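Local coordinates for protein sifA (Salmonella typhimurium, PDB 3CXB), which is a secreted Salmonella effector that alters host cell physiology and is required for endosomal tubulation and the formation of Salmonella-induced filaments, at residues P135-S140 against A288-A293; M144-K149 against L164-A169. All coordinates share one frame; numbering follows the deposited sequence.

Interaction 1 of 2, residues P135-S140 against A288-A293; sequences PDILKS and AEIVEA
Loop 135-140, on the way from strand 126-132 of the five-stranded sheet to hairpin strand 145-153, lies against one turn of helix 283-303, with an apolar patch on one side of the contact and a looser polar pair on the other. At the apolar patch, the side chain of I137 points at the helix, and its CB rests on the methyl of A293 (CB to CB 3.8 Å). The first torsion of I137 sets CG1 between the backbone N and the carbonyl carbon (chi1 70°), and the extended second torsion carries CD1 on to I290 CD1, at 4.1 Å, the two isoleucines crossing at about a right angle. L138 crosses I290 obliquely and meets its tip with the CD2 methyl, 3.4 Å from I290 CD1. Both L138 and I290 are buried. An Asx turn lies within the loop: L138 N donates to D136 OD2 at 3.0 Å from above the carboxylate plane; the same oxygen also accepts from A146 N of strand 145-153.

Toward solvent the contact loosens. E289 leaves the helix with CG anti to its backbone N and bends at chi2, bringing its carboxylate tip to tip with the exposed S140. S140 OG sits 2.9 Å from OE2 and 3.0 Å from OE1 of E289, a weak, divided interaction of the hydroxyl with both carboxylate oxygens. I137 O lies 3.4 Å from E289 OE1, but both are acceptors and make no bond. With the polar pair this weak, cohesion between loop and helix probably rests mainly on the aliphatic contacts of I137 and L138 with I290 and A293.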
loop_
_atom_site.group_PDB
_atom_site.type_symbol
_atom_site.label_atom_id
_atom_site.label_comp_id
_atom_site.label_asym_id
_atom_site.label_seq_id
_atom_site.Cartn_x
_atom_site.Cartn_y
_atom_site.Cartn_z
ATOM N N PRO A 135 -11.619 -1.875 7.436
ATOM C CA PRO A 135 -10.292 -2.469 7.591
ATOM C C PRO A 135 -10.372 -3.798 8.344
ATOM O O PRO A 135 -10.678 -3.842 9.541
ATOM C CB PRO A 135 -9.538 -1.401 8.368
ATOM C CG PRO A 135 -10.619 -0.818 9.244
ATOM C CD PRO A 135 -11.753 -0.659 8.259
ATOM N N ASP A 136 -10.137 -4.882 7.619
ATOM C CA ASP A 136 -10.142 -6.214 8.191
ATOM C C ASP A 136 -9.430 -7.040 7.158
ATOM O O ASP A 136 -10.000 -7.389 6.125
ATOM C CB ASP A 136 -11.550 -6.768 8.399
ATOM C CG ASP A 136 -11.532 -8.192 8.978
ATOM O OD1 ASP A 136 -12.593 -8.851 9.054
ATOM O OD2 ASP A 136 -10.440 -8.660 9.367
ATOM N N ILE A 137 -8.169 -7.340 7.437
ATOM C CA ILE A 137 -7.362 -8.096 6.505
ATOM C C ILE A 137 -7.766 -9.557 6.443
ATOM O O ILE A 137 -7.309 -10.291 5.573
ATOM C CB ILE A 137 -5.862 -7.963 6.857
ATOM C CG1 ILE A 137 -5.554 -8.718 8.156
ATOM C CG2 ILE A 137 -5.497 -6.475 6.991
ATOM C CD1 ILE A 137 -4.065 -8.787 8.474
ATOM N N LEU A 138 -8.641 -9.966 7.358
ATOM C CA LEU A 138 -9.120 -11.351 7.424
ATOM C C LEU A 138 -10.571 -11.350 7.016
ATOM O O LEU A 138 -11.452 -11.780 7.770
ATOM C CB LEU A 138 -8.998 -11.884 8.849
ATOM C CG LEU A 138 -7.586 -11.898 9.436
ATOM C CD1 LEU A 138 -7.697 -12.216 10.904
ATOM C CD2 LEU A 138 -6.708 -12.922 8.726
ATOM N N LYS A 139 -10.810 -10.847 5.811
ATOM C CA LYS A 139 -12.153 -10.747 5.277
ATOM C C LYS A 139 -12.806 -12.113 5.101
ATOM O O LYS A 139 -13.972 -12.292 5.434
ATOM C CB LYS A 139 -12.116 -9.993 3.948
ATOM C CG LYS A 139 -13.162 -8.888 3.836
ATOM C CD LYS A 139 -12.931 -7.785 4.844
ATOM C CE LYS A 139 -14.048 -6.776 4.777
ATOM N NZ LYS A 139 -13.871 -5.657 5.734
ATOM N N SER A 140 -12.046 -13.077 4.595
ATOM C CA SER A 140 -12.555 -14.423 4.377
ATOM C C SER A 140 -12.844 -15.179 5.673
ATOM O O SER A 140 -13.245 -16.338 5.640
ATOM C CB SER A 140 -11.567 -15.223 3.532
ATOM O OG SER A 140 -10.283 -15.246 4.131
ATOM N N ALA A 288 -1.394 -17.652 6.606
ATOM C CA ALA A 288 -0.923 -17.400 5.250
ATOM C C ALA A 288 -1.570 -16.130 4.703
ATOM O O ALA A 288 -1.008 -15.436 3.853
ATOM C CB ALA A 288 -1.254 -18.581 4.360
ATOM N N GLU A 289 -2.762 -15.827 5.198
ATOM C CA GLU A 289 -3.465 -14.643 4.757
ATOM C C GLU A 289 -2.854 -13.427 5.435
ATOM O O GLU A 289 -2.517 -12.448 4.769
ATOM C CB GLU A 289 -4.945 -14.773 5.090
ATOM C CG GLU A 289 -5.787 -13.622 4.592
ATOM C CD GLU A 289 -7.166 -14.066 4.131
ATOM O OE1 GLU A 289 -8.043 -13.194 3.935
ATOM O OE2 GLU A 289 -7.368 -15.287 3.954
ATOM N N ILE A 290 -2.701 -13.498 6.756
ATOM C CA ILE A 290 -2.103 -12.407 7.525
ATOM C C ILE A 290 -0.833 -11.978 6.804
ATOM O O ILE A 290 -0.671 -10.819 6.408
ATOM C CB ILE A 290 -1.662 -12.862 8.938
ATOM C CG1 ILE A 290 -2.838 -13.471 9.706
ATOM C CG2 ILE A 290 -1.030 -11.687 9.680
ATOM C CD1 ILE A 290 -3.791 -12.461 10.335
ATOM N N VAL A 291 0.066 -12.944 6.639
ATOM C CA VAL A 291 1.344 -12.709 5.994
ATOM C C VAL A 291 1.185 -11.965 4.683
ATOM O O VAL A 291 1.804 -10.917 4.481
ATOM C CB VAL A 291 2.100 -14.028 5.709
ATOM C CG1 VAL A 291 3.417 -13.727 4.996
ATOM C CG2 VAL A 291 2.369 -14.764 7.001
ATOM N N GLU A 292 0.350 -12.504 3.800
ATOM C CA GLU A 292 0.137 -11.894 2.498
ATOM C C GLU A 292 -0.383 -10.457 2.569
ATOM O O GLU A 292 -0.005 -9.606 1.742
ATOM C CB GLU A 292 -0.809 -12.749 1.657
ATOM C CG GLU A 292 -0.984 -12.217 0.243
ATOM C CD GLU A 292 -1.939 -13.050 -0.597
ATOM O OE1 GLU A 292 -1.776 -14.293 -0.617
ATOM O OE2 GLU A 292 -2.838 -12.461 -1.246
ATOM N N ALA A 293 -1.240 -10.171 3.547
ATOM C CA ALA A 293 -1.772 -8.823 3.683
ATOM C C ALA A 293 -0.665 -7.864 4.087
ATOM O O ALA A 293 -0.513 -6.803 3.483
ATOM C CB ALA A 293 -2.881 -8.788 4.704
#

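Interaction 2 of 2, residues M144-K149 against L164-A169; sequences MTAMIK and LCLNPA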
loop_
_atom_site.group_PDB
_atom_site.type_symbol
_atom_site.label_atom_id
_atom_site.label_comp_id
_atom_site.label_asym_id
_atom_site.label_seq_id
_atom_site.Cartn_x
_atom_site.Cartn_y
_atom_site.Cartn_z
ATOM N N MET A 144 -13.564 -13.568 12.915
ATOM C CA MET A 144 -12.218 -13.081 13.174
ATOM C C MET A 144 -11.950 -11.734 12.518
ATOM O O MET A 144 -12.260 -11.535 11.343
ATOM C CB MET A 144 -11.193 -14.103 12.678
ATOM C CG MET A 144 -9.757 -13.720 12.954
ATOM S SD MET A 144 -9.415 -13.610 14.718
ATOM C CE MET A 144 -8.698 -15.240 15.030
ATOM N N THR A 145 -11.383 -10.811 13.287
ATOM C CA THR A 145 -11.056 -9.489 12.770
ATOM C C THR A 145 -9.576 -9.250 12.980
ATOM O O THR A 145 -8.991 -9.757 13.939
ATOM C CB THR A 145 -11.823 -8.377 13.493
ATOM O OG1 THR A 145 -13.224 -8.637 13.411
ATOM C CG2 THR A 145 -11.541 -7.030 12.849
ATOM N N ALA A 146 -8.977 -8.473 12.086
ATOM C CA ALA A 146 -7.558 -8.167 12.169
ATOM C C ALA A 146 -7.258 -6.924 11.356
ATOM O O ALA A 146 -7.582 -6.859 10.175
ATOM C CB ALA A 146 -6.748 -9.331 11.640
ATOM N N MET A 147 -6.637 -5.935 11.986
ATOM C CA MET A 147 -6.297 -4.707 11.284
ATOM C C MET A 147 -4.795 -4.504 11.357
ATOM O O MET A 147 -4.086 -5.250 12.032
ATOM C CB MET A 147 -6.983 -3.508 11.925
ATOM C CG MET A 147 -6.440 -3.225 13.302
ATOM S SD MET A 147 -6.571 -1.509 13.783
ATOM C CE MET A 147 -8.046 -1.633 14.899
ATOM N N ILE A 148 -4.317 -3.478 10.671
ATOM C CA ILE A 148 -2.902 -3.175 10.657
ATOM C C ILE A 148 -2.718 -1.703 10.905
ATOM O O ILE A 148 -3.154 -0.884 10.098
ATOM C CB ILE A 148 -2.251 -3.489 9.292
ATOM C CG1 ILE A 148 -2.334 -4.977 8.984
ATOM C CG2 ILE A 148 -0.789 -3.075 9.303
ATOM C CD1 ILE A 148 -1.752 -5.322 7.627
ATOM N N LYS A 149 -2.085 -1.372 12.026
ATOM C CA LYS A 149 -1.796 0.015 12.353
ATOM C C LYS A 149 -0.474 0.347 11.675
ATOM O O LYS A 149 0.230 -0.548 11.201
ATOM C CB LYS A 149 -1.709 0.204 13.865
ATOM C CG LYS A 149 -3.063 0.055 14.538
ATOM C CD LYS A 149 -2.992 0.194 16.052
ATOM C CE LYS A 149 -4.348 -0.121 16.699
ATOM N NZ LYS A 149 -4.309 -0.107 18.193
ATOM N N LEU A 164 0.486 -5.252 14.175
ATOM C CA LEU A 164 -0.657 -6.047 13.736
ATOM C C LEU A 164 -1.677 -6.221 14.860
ATOM O O LEU A 164 -1.339 -6.690 15.941
ATOM C CB LEU A 164 -0.173 -7.420 13.264
ATOM C CG LEU A 164 -1.168 -8.492 12.807
ATOM C CD1 LEU A 164 -2.040 -8.895 13.957
ATOM C CD2 LEU A 164 -2.032 -7.979 11.663
ATOM N N CYS A 165 -2.928 -5.856 14.606
ATOM C CA CYS A 165 -3.960 -6.005 15.624
ATOM C C CYS A 165 -4.957 -7.115 15.294
ATOM O O CYS A 165 -5.631 -7.073 14.269
ATOM C CB CYS A 165 -4.711 -4.690 15.819
ATOM S SG CYS A 165 -3.736 -3.343 16.544
ATOM N N LEU A 166 -5.032 -8.107 16.174
ATOM C CA LEU A 166 -5.938 -9.235 16.006
ATOM C C LEU A 166 -7.036 -9.194 17.056
ATOM O O LEU A 166 -6.845 -8.675 18.155
ATOM C CB LEU A 166 -5.185 -10.551 16.159
ATOM C CG LEU A 166 -4.149 -10.953 15.117
ATOM C CD1 LEU A 166 -3.433 -12.214 15.600
ATOM C CD2 LEU A 166 -4.825 -11.183 13.775
ATOM N N ASN A 167 -8.186 -9.763 16.711
ATOM C CA ASN A 167 -9.315 -9.807 17.624
ATOM C C ASN A 167 -10.053 -11.139 17.467
ATOM O O ASN A 167 -11.052 -11.232 16.757
ATOM C CB ASN A 167 -10.260 -8.642 17.340
ATOM C CG ASN A 167 -11.220 -8.387 18.482
ATOM O OD1 ASN A 167 -11.936 -9.289 18.924
ATOM N ND2 ASN A 167 -11.240 -7.153 18.970
ATOM N N PRO A 168 -9.556 -12.195 18.130
ATOM C CA PRO A 168 -10.185 -13.515 18.047
ATOM C C PRO A 168 -11.536 -13.541 18.747
ATOM O O PRO A 168 -11.927 -12.570 19.397
ATOM C CB PRO A 168 -9.163 -14.421 18.727
ATOM C CG PRO A 168 -8.592 -13.529 19.778
ATOM C CD PRO A 168 -8.384 -12.231 19.023
ATOM N N ALA A 169 -12.244 -14.657 18.607
ATOM C CA ALA A 169 -13.551 -14.822 19.232
ATOM C C ALA A 169 -13.419 -15.751 20.432
ATOM O O ALA A 169 -13.768 -16.931 20.360
ATOM C CB ALA A 169 -14.543 -15.398 18.224
#
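M147 places CG between its backbone N and carbonyl carbon (chi1 68°), which lays that methylene against its cross-strand partner, M147 CG lying 3.4 Å from C165 CB. K149 has CG anti to its carbonyl carbon (chi1 -69°) and runs extended from there, so that its aliphatic chain passes alongside the thiol, with K149 CE 3.3 Å from C165 SG and CD the next nearest atom. C165 SG, itself anti to the carbonyl carbon, thus lies beside the last methylenes of K149, with NZ only slightly farther off. At the other end of the paired segments, M144 has CG anti to its backbone N and bends at its second and third torsions, turning the thioether onto the backbone at N167 and P168; M144 SD comes to 3.4 Å from P168 CA, and the terminal methyl reaches the proline ring at CB.

The pairing is that of a beta hairpin, strands 145-153 and 158-167, antiparallel at 163° between the short segments. M147 and C165 form a hydrogen-bonded pair: M147 N donates to C165 O at 2.7 Å, in the carbonyl plane, while C165 N donates back to M147 O at 2.9 Å, lying above the carbonyl plane of M147. N167 N donates to T145 O, also from above the carbonyl plane. Strand 158-167 is central in a three-stranded sheet, bonding on its other edge to strand 174-177 through L164 and L166.

The non-hydrogen-bonded pairs A146 with L166 and I148 with L164 send their side chains to the opposite face from M147 and C165. There A146 CB meets L166 CD2 at 3.4 Å, and I148 CG1 meets L164 CD2 obliquely at 4.0 Å. Helix 283-303 packs on this aliphatic face, I294 and Q297 touching I148 and I290 touching L166.

From the N terminus, the chain leaves strand 126-132 of the five-stranded sheet and enters loop 135-140, which leads into strand 145-153. Interaction 2 closes first, once the hairpin has turned back along strand 158-167. Interaction 1 closes much later, once the chain has passed strand 174-177 and several helices to reach 288-293, so the hairpin is nested inside its long loop. The two contacts touch, their centres about 9 Å apart: I137 N lies 2.8 Å from A146 O, a probable hydrogen bond, and L138 packs on M144 and A146. Together they join the inter-sheet loop, the three-stranded sheet and helix 283-303.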